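Local coordinates for putative transcriptional regulator protein (Vibrio parahaemolyticus, PDB 3ER6) that is of unknown function but probably acts as an AraC-type, DNA-binding transcriptional regulator, of which this chain is the DJ-1/PfpI-like part, at residues 14-22 against 55-63; 69-80 against 94-104. The protein carries 1 engineered substitution. All coordinates share one frame; numbering follows the deposited sequence.

Interaction 1 (14-22 against 55-63); sequences LAPTGRYFA and LIGRGGISV
Arg58 grips the backbone carbonyl of Arg19 side-on, with two nitrogens converging on one oxygen. Its NE lies 2.9 Å from Arg19 O, in the carbonyl plane and on a lone pair, with an N-H...O angle of 158°; NH2 adds a more bent bond to the same oxygen at 3.1 Å. That NH2 also sits over one face of the Tyr20 ring, 3.3 Å from Tyr20 CZ, and the guanidinium makes a cation-pi contact there. Arg58 NH1 forms a salt bridge with Glu32 of the second subunit, while Tyr20 OH bonds to Thr33 of that subunit. Arg19 NH1 donates almost straight (175°) to Ile56 O at 3.2 Å, from above the carbonyl plane; a bend at chi3 (83°) helps turn the chain to this oxygen. Water 2 joins Gly18 N to Ile56 N, and Gly18 CA lies 3.3 Å from Ile56 O, an approach possible because glycine carries no CB. Farther in, Phe21 CZ meets Val63 CG2 at 3.7 Å, and Leu55 CD1 packs against Ala15 CB, also at 3.7 Å. Two arginine side chains, each donating to a backbone carbonyl of the other segment, thus tie the 14-22 loop to the hairpin, and Glu32 of the second subunit links Arg58 to the dimer interface.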
loop_
_atom_site.group_PDB
_atom_site.type_symbol
_atom_site.label_atom_id
_atom_site.label_comp_id
_atom_site.label_asym_id
_atom_site.label_seq_id
_atom_site.Cartn_x
_atom_site.Cartn_y
_atom_site.Cartn_z
ATOM N N LEU A 14 -1.564 -13.886 -2.241
ATOM C CA LEU A 14 -1.173 -14.050 -3.612
ATOM C C LEU A 14 -1.129 -12.692 -4.309
ATOM O O LEU A 14 -2.162 -11.987 -4.390
ATOM C CB LEU A 14 -2.201 -14.939 -4.318
ATOM C CG LEU A 14 -2.026 -15.127 -5.819
ATOM C CD1 LEU A 14 -0.712 -15.964 -6.119
ATOM C CD2 LEU A 14 -3.275 -15.790 -6.337
ATOM N N ALA A 15 0.063 -12.353 -4.832
ATOM C CA ALA A 15 0.300 -11.075 -5.541
ATOM C C ALA A 15 0.509 -11.420 -6.997
ATOM O O ALA A 15 1.576 -11.898 -7.399
ATOM C CB ALA A 15 1.570 -10.344 -4.914
ATOM N N PRO A 16 -0.543 -11.290 -7.804
ATOM C CA PRO A 16 -0.413 -11.711 -9.172
ATOM C C PRO A 16 0.532 -10.892 -10.079
ATOM O O PRO A 16 1.003 -11.426 -11.056
ATOM C CB PRO A 16 -1.844 -11.636 -9.697
ATOM C CG PRO A 16 -2.695 -12.010 -8.451
ATOM C CD PRO A 16 -1.948 -11.161 -7.357
ATOM N N THR A 17 0.791 -9.626 -9.773
ATOM C CA THR A 17 1.623 -8.784 -10.650
ATOM C C THR A 17 2.385 -7.705 -9.897
ATOM O O THR A 17 1.812 -7.017 -9.030
ATOM C CB THR A 17 0.776 -8.124 -11.809
ATOM O OG1 THR A 17 1.606 -7.212 -12.563
ATOM C CG2 THR A 17 -0.361 -7.355 -11.290
ATOM N N GLY A 18 3.659 -7.493 -10.260
ATOM C CA GLY A 18 4.429 -6.425 -9.660
ATOM C C GLY A 18 3.998 -5.037 -10.144
ATOM O O GLY A 18 4.403 -4.036 -9.598
ATOM N N ARG A 19 3.139 -4.965 -11.136
ATOM C CA ARG A 19 2.584 -3.675 -11.536
ATOM C C ARG A 19 1.680 -3.073 -10.457
ATOM O O ARG A 19 1.592 -1.833 -10.327
ATOM C CB ARG A 19 1.803 -3.828 -12.854
ATOM C CG ARG A 19 2.637 -4.354 -14.092
ATOM C CD ARG A 19 3.763 -3.367 -14.541
ATOM N NE ARG A 19 4.963 -3.547 -13.714
ATOM C CZ ARG A 19 5.977 -2.679 -13.669
ATOM N NH1 ARG A 19 6.998 -2.896 -12.879
ATOM N NH2 ARG A 19 5.952 -1.572 -14.404
ATOM N N TYR A 20 1.053 -3.941 -9.646
ATOM C CA TYR A 20 0.078 -3.507 -8.670
ATOM C C TYR A 20 0.123 -4.468 -7.513
ATOM O O TYR A 20 -0.731 -5.357 -7.397
ATOM C CB TYR A 20 -1.345 -3.512 -9.308
ATOM C CG TYR A 20 -1.444 -2.439 -10.378
ATOM C CD1 TYR A 20 -1.476 -1.084 -10.024
ATOM C CD2 TYR A 20 -1.462 -2.772 -11.745
ATOM C CE1 TYR A 20 -1.567 -0.070 -11.038
ATOM C CE2 TYR A 20 -1.495 -1.799 -12.741
ATOM C CZ TYR A 20 -1.566 -0.473 -12.405
ATOM O OH TYR A 20 -1.636 0.474 -13.418
ATOM N N PHE A 21 1.179 -4.388 -6.718
ATOM C CA PHE A 21 1.259 -5.266 -5.530
ATOM C C PHE A 21 1.219 -4.498 -4.216
ATOM O O PHE A 21 1.110 -5.130 -3.138
ATOM C CB PHE A 21 2.479 -6.206 -5.577
ATOM C CG PHE A 21 3.790 -5.535 -5.199
ATOM C CD1 PHE A 21 4.375 -5.748 -3.963
ATOM C CD2 PHE A 21 4.449 -4.694 -6.118
ATOM C CE1 PHE A 21 5.599 -5.119 -3.615
ATOM C CE2 PHE A 21 5.671 -4.095 -5.783
ATOM C CZ PHE A 21 6.238 -4.294 -4.520
ATOM N N ALA A 22 1.277 -3.157 -4.270
ATOM C CA ALA A 22 1.286 -2.363 -3.000
ATOM C C ALA A 22 0.137 -2.698 -2.098
ATOM O O ALA A 22 0.317 -2.790 -0.889
ATOM C CB ALA A 22 1.255 -0.880 -3.262
ATOM N N LEU A 55 8.548 -10.794 -8.172
ATOM C CA LEU A 55 7.729 -9.819 -8.831
ATOM C C LEU A 55 8.716 -8.781 -9.277
ATOM O O LEU A 55 9.663 -8.473 -8.546
ATOM C CB LEU A 55 6.724 -9.164 -7.873
ATOM C CG LEU A 55 5.547 -10.061 -7.407
ATOM C CD1 LEU A 55 4.591 -9.156 -6.749
ATOM C CD2 LEU A 55 4.880 -10.770 -8.556
ATOM N N ILE A 56 8.415 -8.156 -10.391
ATOM C CA ILE A 56 9.174 -6.965 -10.824
ATOM C C ILE A 56 8.275 -5.745 -10.510
ATOM O O ILE A 56 7.245 -5.556 -11.135
ATOM C CB ILE A 56 9.476 -7.076 -12.303
ATOM C CG1 ILE A 56 10.250 -8.405 -12.579
ATOM C CG2 ILE A 56 10.264 -5.781 -12.766
ATOM C CD1 ILE A 56 11.648 -8.420 -11.806
ATOM N N GLY A 57 8.658 -4.957 -9.516
ATOM C CA GLY A 57 7.831 -3.850 -9.023
ATOM C C GLY A 57 8.264 -2.567 -9.711
ATOM O O GLY A 57 9.204 -2.562 -10.525
ATOM N N ARG A 58 7.558 -1.486 -9.433
ATOM C CA ARG A 58 7.909 -0.206 -10.000
ATOM C C ARG A 58 9.128 0.360 -9.297
ATOM O O ARG A 58 9.502 -0.096 -8.239
ATOM C CB ARG A 58 6.711 0.696 -9.865
ATOM C CG ARG A 58 5.606 0.187 -10.857
ATOM C CD ARG A 58 4.402 0.903 -10.624
ATOM N NE ARG A 58 3.228 0.309 -11.271
ATOM C CZ ARG A 58 2.816 0.521 -12.524
ATOM N NH1 ARG A 58 3.512 1.248 -13.414
ATOM N NH2 ARG A 58 1.678 -0.046 -12.899
ATOM N N GLY A 59 9.782 1.306 -9.944
ATOM C CA GLY A 59 10.971 1.939 -9.369
ATOM C C GLY A 59 12.190 1.006 -9.366
ATOM O O GLY A 59 13.091 1.189 -8.553
ATOM N N GLY A 60 12.211 0.031 -10.283
ATOM C CA GLY A 60 13.339 -0.874 -10.470
ATOM C C GLY A 60 13.602 -1.813 -9.313
ATOM O O GLY A 60 14.767 -2.055 -8.954
ATOM N N ILE A 61 12.558 -2.329 -8.683
ATOM C CA ILE A 61 12.764 -3.310 -7.609
ATOM C C ILE A 61 12.387 -4.724 -8.020
ATOM O O ILE A 61 11.569 -4.959 -8.960
ATOM C CB ILE A 61 11.956 -2.962 -6.319
ATOM C CG1 ILE A 61 10.432 -2.968 -6.613
ATOM C CG2 ILE A 61 12.455 -1.636 -5.770
ATOM C CD1 ILE A 61 9.513 -2.634 -5.412
ATOM N N SER A 62 13.028 -5.672 -7.335
ATOM C CA SER A 62 12.677 -7.063 -7.490
ATOM C C SER A 62 12.187 -7.479 -6.101
ATOM O O SER A 62 12.825 -7.131 -5.096
ATOM C CB SER A 62 13.941 -7.869 -7.780
ATOM O OG SER A 62 13.548 -9.115 -8.169
ATOM N N VAL A 63 11.132 -8.273 -6.058
ATOM C CA VAL A 63 10.537 -8.777 -4.804
ATOM C C VAL A 63 10.567 -10.330 -4.728
ATOM O O VAL A 63 9.831 -11.042 -5.436
ATOM C CB VAL A 63 9.105 -8.245 -4.622
ATOM C CG1 VAL A 63 8.548 -8.636 -3.199
ATOM C CG2 VAL A 63 9.111 -6.682 -4.713
HETATM O O HOH W 1 4.523 -1.793 -8.095
HETATM O O HOH W 2 5.683 -8.909 -11.712
HETATM O O HOH W 3 5.436 -6.389 -13.022
HETATM O O HOH W 4 0.823 -0.140 -15.629
#

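Interaction 2 (69-80 against 94-104); sequences WQSFDFTNILII and DPALFDWIREL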
loop_
_atom_site.group_PDB
_atom_site.type_symbol
_atom_site.label_atom_id
_atom_site.label_comp_id
_atom_site.label_asym_id
_atom_site.label_seq_id
_atom_site.Cartn_x
_atom_site.Cartn_y
_atom_site.Cartn_z
ATOM N N TRP A 69 3.233 -21.141 -3.451
ATOM C CA TRP A 69 1.796 -21.294 -3.159
ATOM C C TRP A 69 1.401 -22.766 -2.979
ATOM O O TRP A 69 0.519 -23.074 -2.157
ATOM C CB TRP A 69 0.923 -20.596 -4.202
ATOM C CG TRP A 69 0.986 -21.089 -5.654
ATOM C CD1 TRP A 69 1.741 -20.566 -6.678
ATOM C CD2 TRP A 69 0.255 -22.185 -6.229
ATOM N NE1 TRP A 69 1.526 -21.264 -7.825
ATOM C CE2 TRP A 69 0.613 -22.255 -7.594
ATOM C CE3 TRP A 69 -0.678 -23.099 -5.719
ATOM C CZ2 TRP A 69 0.052 -23.203 -8.473
ATOM C CZ3 TRP A 69 -1.225 -24.057 -6.581
ATOM C CH2 TRP A 69 -0.832 -24.124 -7.925
ATOM N N GLN A 70 2.084 -23.656 -3.701
ATOM C CA GLN A 70 1.819 -25.105 -3.634
ATOM C C GLN A 70 2.144 -25.690 -2.254
ATOM O O GLN A 70 1.620 -26.725 -1.893
ATOM C CB GLN A 70 2.590 -25.911 -4.733
ATOM C CG GLN A 70 2.211 -25.680 -6.163
ATOM C CD GLN A 70 3.004 -24.565 -6.811
ATOM O OE1 GLN A 70 3.549 -23.695 -6.096
ATOM N NE2 GLN A 70 3.033 -24.527 -8.170
ATOM N N SER A 71 2.961 -25.022 -1.436
ATOM C CA SER A 71 3.216 -25.544 -0.079
ATOM C C SER A 71 2.065 -25.345 0.905
ATOM O O SER A 71 2.152 -25.802 2.042
ATOM C CB SER A 71 4.475 -24.899 0.521
ATOM O OG SER A 71 5.588 -25.121 -0.317
ATOM N N PHE A 72 1.007 -24.651 0.506
ATOM C CA PHE A 72 -0.083 -24.348 1.418
ATOM C C PHE A 72 -1.321 -25.171 1.087
ATOM O O PHE A 72 -1.963 -24.937 0.091
ATOM C CB PHE A 72 -0.376 -22.819 1.444
ATOM C CG PHE A 72 0.820 -22.002 1.884
ATOM C CD1 PHE A 72 1.192 -21.954 3.210
ATOM C CD2 PHE A 72 1.590 -21.312 0.964
ATOM C CE1 PHE A 72 2.327 -21.267 3.630
ATOM C CE2 PHE A 72 2.699 -20.593 1.360
ATOM C CZ PHE A 72 3.100 -20.560 2.681
ATOM N N ASP A 73 -1.606 -26.199 1.879
ATOM C CA ASP A 73 -2.860 -26.957 1.727
ATOM C C ASP A 73 -3.979 -26.343 2.492
ATOM O O ASP A 73 -5.144 -26.583 2.170
ATOM C CB ASP A 73 -2.719 -28.371 2.290
ATOM C CG ASP A 73 -1.969 -29.270 1.382
ATOM O OD1 ASP A 73 -1.915 -28.968 0.143
ATOM O OD2 ASP A 73 -1.436 -30.285 1.921
ATOM N N PHE A 74 -3.620 -25.578 3.526
ATOM C CA PHE A 74 -4.576 -24.931 4.448
ATOM C C PHE A 74 -4.164 -23.476 4.673
ATOM O O PHE A 74 -2.987 -23.174 4.661
ATOM C CB PHE A 74 -4.584 -25.682 5.813
ATOM C CG PHE A 74 -5.043 -24.834 7.000
ATOM C CD1 PHE A 74 -6.370 -24.869 7.437
ATOM C CD2 PHE A 74 -4.144 -23.994 7.662
ATOM C CE1 PHE A 74 -6.806 -24.072 8.501
ATOM C CE2 PHE A 74 -4.551 -23.220 8.729
ATOM C CZ PHE A 74 -5.893 -23.260 9.163
ATOM N N THR A 75 -5.126 -22.588 4.883
ATOM C CA THR A 75 -4.831 -21.240 5.429
ATOM C C THR A 75 -6.138 -20.687 6.009
ATOM O O THR A 75 -7.211 -21.041 5.546
ATOM C CB THR A 75 -4.288 -20.252 4.317
ATOM O OG1 THR A 75 -3.853 -19.011 4.910
ATOM C CG2 THR A 75 -5.374 -19.955 3.198
ATOM N N ASN A 76 -6.046 -19.809 6.999
ATOM C CA ASN A 76 -7.225 -19.202 7.590
ATOM C C ASN A 76 -7.748 -18.156 6.626
ATOM O O ASN A 76 -8.964 -18.054 6.412
ATOM C CB ASN A 76 -6.885 -18.562 8.937
ATOM C CG ASN A 76 -6.365 -19.579 9.945
ATOM O OD1 ASN A 76 -5.155 -19.739 10.135
ATOM N ND2 ASN A 76 -7.293 -20.273 10.597
ATOM N N ILE A 77 -6.809 -17.338 6.107
ATOM C CA ILE A 77 -7.155 -16.260 5.150
ATOM C C ILE A 77 -6.293 -16.389 3.889
ATOM O O ILE A 77 -5.089 -16.666 3.986
ATOM C CB ILE A 77 -6.897 -14.874 5.740
ATOM C CG1 ILE A 77 -7.720 -14.669 7.037
ATOM C CG2 ILE A 77 -7.227 -13.796 4.718
ATOM C CD1 ILE A 77 -7.066 -13.531 7.954
ATOM N N LEU A 78 -6.929 -16.214 2.717
ATOM C CA LEU A 78 -6.197 -16.055 1.461
ATOM C C LEU A 78 -6.514 -14.663 0.936
ATOM O O LEU A 78 -7.688 -14.338 0.782
ATOM C CB LEU A 78 -6.563 -17.144 0.424
ATOM C CG LEU A 78 -6.034 -16.927 -1.023
ATOM C CD1 LEU A 78 -4.499 -17.148 -1.163
ATOM C CD2 LEU A 78 -6.762 -17.780 -2.108
ATOM N N ILE A 79 -5.493 -13.844 0.651
ATOM C CA ILE A 79 -5.728 -12.573 -0.044
ATOM C C ILE A 79 -5.329 -12.723 -1.511
ATOM O O ILE A 79 -4.251 -13.233 -1.833
ATOM C CB ILE A 79 -4.920 -11.415 0.599
ATOM C CG1 ILE A 79 -5.199 -11.403 2.087
ATOM C CG2 ILE A 79 -5.248 -10.028 -0.088
ATOM C CD1 ILE A 79 -4.396 -10.396 2.827
ATOM N N ILE A 80 -6.224 -12.315 -2.393
ATOM C CA ILE A 80 -5.915 -12.317 -3.790
ATOM C C ILE A 80 -5.785 -10.871 -4.192
ATOM O O ILE A 80 -6.779 -10.089 -4.186
ATOM C CB ILE A 80 -7.025 -12.984 -4.610
ATOM C CG1 ILE A 80 -7.247 -14.450 -4.135
ATOM C CG2 ILE A 80 -6.772 -12.838 -6.102
ATOM C CD1 ILE A 80 -8.556 -15.019 -4.760
ATOM N N ASP A 94 -2.606 -19.315 -14.397
ATOM C CA ASP A 94 -2.468 -20.766 -14.339
ATOM C C ASP A 94 -3.770 -21.420 -13.839
ATOM O O ASP A 94 -4.243 -21.127 -12.764
ATOM C CB ASP A 94 -1.301 -21.051 -13.371
ATOM C CG ASP A 94 -0.872 -22.488 -13.334
ATOM O OD1 ASP A 94 -1.538 -23.373 -13.915
ATOM O OD2 ASP A 94 0.143 -22.714 -12.627
ATOM N N PRO A 95 -4.342 -22.346 -14.615
ATOM C CA PRO A 95 -5.548 -23.065 -14.133
ATOM C C PRO A 95 -5.369 -23.787 -12.803
ATOM O O PRO A 95 -6.332 -23.929 -12.032
ATOM C CB PRO A 95 -5.798 -24.108 -15.215
ATOM C CG PRO A 95 -4.710 -23.964 -16.227
ATOM C CD PRO A 95 -4.005 -22.665 -16.014
ATOM N N ALA A 96 -4.179 -24.323 -12.555
ATOM C CA ALA A 96 -3.900 -24.975 -11.278
ATOM C C ALA A 96 -4.049 -23.998 -10.104
ATOM O O ALA A 96 -4.389 -24.397 -8.982
ATOM C CB ALA A 96 -2.540 -25.603 -11.279
ATOM N N LEU A 97 -3.799 -22.720 -10.380
ATOM C CA LEU A 97 -3.950 -21.686 -9.349
ATOM C C LEU A 97 -5.449 -21.439 -9.105
ATOM O O LEU A 97 -5.859 -21.292 -7.956
ATOM C CB LEU A 97 -3.242 -20.416 -9.772
ATOM C CG LEU A 97 -2.793 -19.376 -8.746
ATOM C CD1 LEU A 97 -1.930 -19.943 -7.549
ATOM C CD2 LEU A 97 -1.976 -18.355 -9.494
ATOM N N PHE A 98 -6.263 -21.388 -10.173
ATOM C CA PHE A 98 -7.720 -21.382 -9.970
ATOM C C PHE A 98 -8.181 -22.598 -9.179
ATOM O O PHE A 98 -9.068 -22.480 -8.353
ATOM C CB PHE A 98 -8.489 -21.315 -11.302
ATOM C CG PHE A 98 -8.629 -19.942 -11.832
ATOM C CD1 PHE A 98 -9.509 -19.051 -11.220
ATOM C CD2 PHE A 98 -7.883 -19.519 -12.908
ATOM C CE1 PHE A 98 -9.663 -17.742 -11.716
ATOM C CE2 PHE A 98 -8.011 -18.228 -13.401
ATOM C CZ PHE A 98 -8.913 -17.323 -12.795
ATOM N N ASP A 99 -7.603 -23.781 -9.440
ATOM C CA ASP A 99 -8.028 -24.959 -8.708
ATOM C C ASP A 99 -7.691 -24.776 -7.242
ATOM O O ASP A 99 -8.464 -25.110 -6.384
ATOM C CB ASP A 99 -7.350 -26.253 -9.224
ATOM C CG ASP A 99 -7.794 -26.633 -10.649
ATOM O OD1 ASP A 99 -8.863 -26.161 -11.084
ATOM O OD2 ASP A 99 -7.052 -27.388 -11.342
ATOM N N TRP A 100 -6.508 -24.225 -6.957
ATOM C CA TRP A 100 -6.064 -24.027 -5.578
ATOM C C TRP A 100 -6.980 -23.035 -4.787
ATOM O O TRP A 100 -7.391 -23.312 -3.678
ATOM C CB TRP A 100 -4.599 -23.557 -5.645
ATOM C CG TRP A 100 -3.940 -23.229 -4.352
ATOM C CD1 TRP A 100 -3.508 -24.112 -3.391
ATOM C CD2 TRP A 100 -3.488 -21.931 -3.952
ATOM N NE1 TRP A 100 -2.866 -23.427 -2.386
ATOM C CE2 TRP A 100 -2.854 -22.083 -2.698
ATOM C CE3 TRP A 100 -3.638 -20.650 -4.491
ATOM C CZ2 TRP A 100 -2.346 -21.004 -1.980
ATOM C CZ3 TRP A 100 -3.102 -19.546 -3.785
ATOM C CH2 TRP A 100 -2.463 -19.743 -2.523
ATOM N N ILE A 101 -7.382 -21.941 -5.416
ATOM C CA ILE A 101 -8.306 -20.972 -4.815
ATOM C C ILE A 101 -9.679 -21.607 -4.588
ATOM O O ILE A 101 -10.312 -21.445 -3.523
ATOM C CB ILE A 101 -8.418 -19.756 -5.754
ATOM C CG1 ILE A 101 -7.067 -18.996 -5.789
ATOM C CG2 ILE A 101 -9.628 -18.826 -5.362
ATOM C CD1 ILE A 101 -6.960 -17.946 -6.941
ATOM N N ARG A 102 -10.134 -22.318 -5.617
ATOM C CA ARG A 102 -11.439 -22.998 -5.533
ATOM C C ARG A 102 -11.409 -23.930 -4.329
ATOM O O ARG A 102 -12.331 -23.931 -3.497
ATOM C CB ARG A 102 -11.727 -23.745 -6.833
ATOM C CG ARG A 102 -12.942 -24.635 -6.818
ATOM C CD ARG A 102 -12.993 -25.458 -8.136
ATOM N NE ARG A 102 -14.072 -26.449 -8.070
ATOM C CZ ARG A 102 -15.342 -26.211 -8.401
ATOM N NH1 ARG A 102 -15.684 -25.039 -8.861
ATOM N NH2 ARG A 102 -16.244 -27.172 -8.298
ATOM N N GLU A 103 -10.338 -24.713 -4.198
ATOM C CA GLU A 103 -10.312 -25.697 -3.122
ATOM C C GLU A 103 -10.230 -25.067 -1.769
ATOM O O GLU A 103 -10.892 -25.516 -0.821
ATOM C CB GLU A 103 -9.147 -26.698 -3.269
ATOM C CG GLU A 103 -9.194 -27.507 -4.577
ATOM C CD GLU A 103 -7.879 -28.325 -4.822
ATOM O OE1 GLU A 103 -7.414 -28.347 -5.983
ATOM O OE2 GLU A 103 -7.302 -28.922 -3.865
ATOM N N LEU A 104 -9.349 -24.086 -1.625
ATOM C CA LEU A 104 -9.225 -23.409 -0.343
ATOM C C LEU A 104 -10.594 -22.854 0.068
ATOM O O LEU A 104 -10.998 -22.953 1.238
ATOM C CB LEU A 104 -8.181 -22.272 -0.387
ATOM C CG LEU A 104 -6.691 -22.631 -0.405
ATOM C CD1 LEU A 104 -5.839 -21.311 -0.720
ATOM C CD2 LEU A 104 -6.218 -23.366 0.875
#
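Trp69 rests on Trp100 from its CB outward: CB lies over the face of the six-membered ring of Trp100, 4.0 Å from its centroid, in a CH-pi contact. With chi1 at 63°, CG stands between the backbone N and the carbonyl carbon, and the indole extends along the helix toward its N-terminal end. Leu97 CD1 sits over the centre of one indole face, 3.4 Å from the centroid of the five-membered ring. NE1, at the pyrrole side, donates to Pro50 O. On the benzo side, CE3 comes within 3.5 Å of Trp100 CD2, the two ring systems inclined obliquely at 52°, and CZ3 approaches Trp100 CB. CH2 ends 4.0 Å from Ala96 CB. Trp100 is itself fixed by NE1, which donates to Phe72 O at 3.0 Å, nearly straight and in both the ring and carbonyl planes. Leu78 CD1 touches Trp100 CH2 at 3.6 Å, and Ile80 meets Ile101 tip to tip through their CD1 atoms, 4.0 Å apart. Strand 77-80, between strands 9-14 and 110-114, thus packs against helix 95-104 at 141° between their directions, with helix 117-124 alongside touching Ile80 and Ile101.

Overall arrangement
Both segments of interaction 1 precede those of interaction 2 in the chain, and the centres of the two contacts lie about 20 Å apart. They meet where strand 9-14 runs beside strand 77-80 in the mixed sheet: Leu14 N lies 2.8 Å from Ile79 O, a probable hydrogen bond, and Leu14 CD2 packs 4.3 Å from Leu97 CD2. Residues 14-22 continue from that strand into helix 22-37, whose side chains touch Ile79, whereas helix 95-106 packs against Leu78 and Ile80, so the two helices cover opposite faces of the sheet. Interaction 2 belongs to this alpha/beta core and touches no other chain of the assembly. Interaction 1 reaches the second subunit, where Ser62 and Val63 extend the hairpin sheet, joining core to dimer interface.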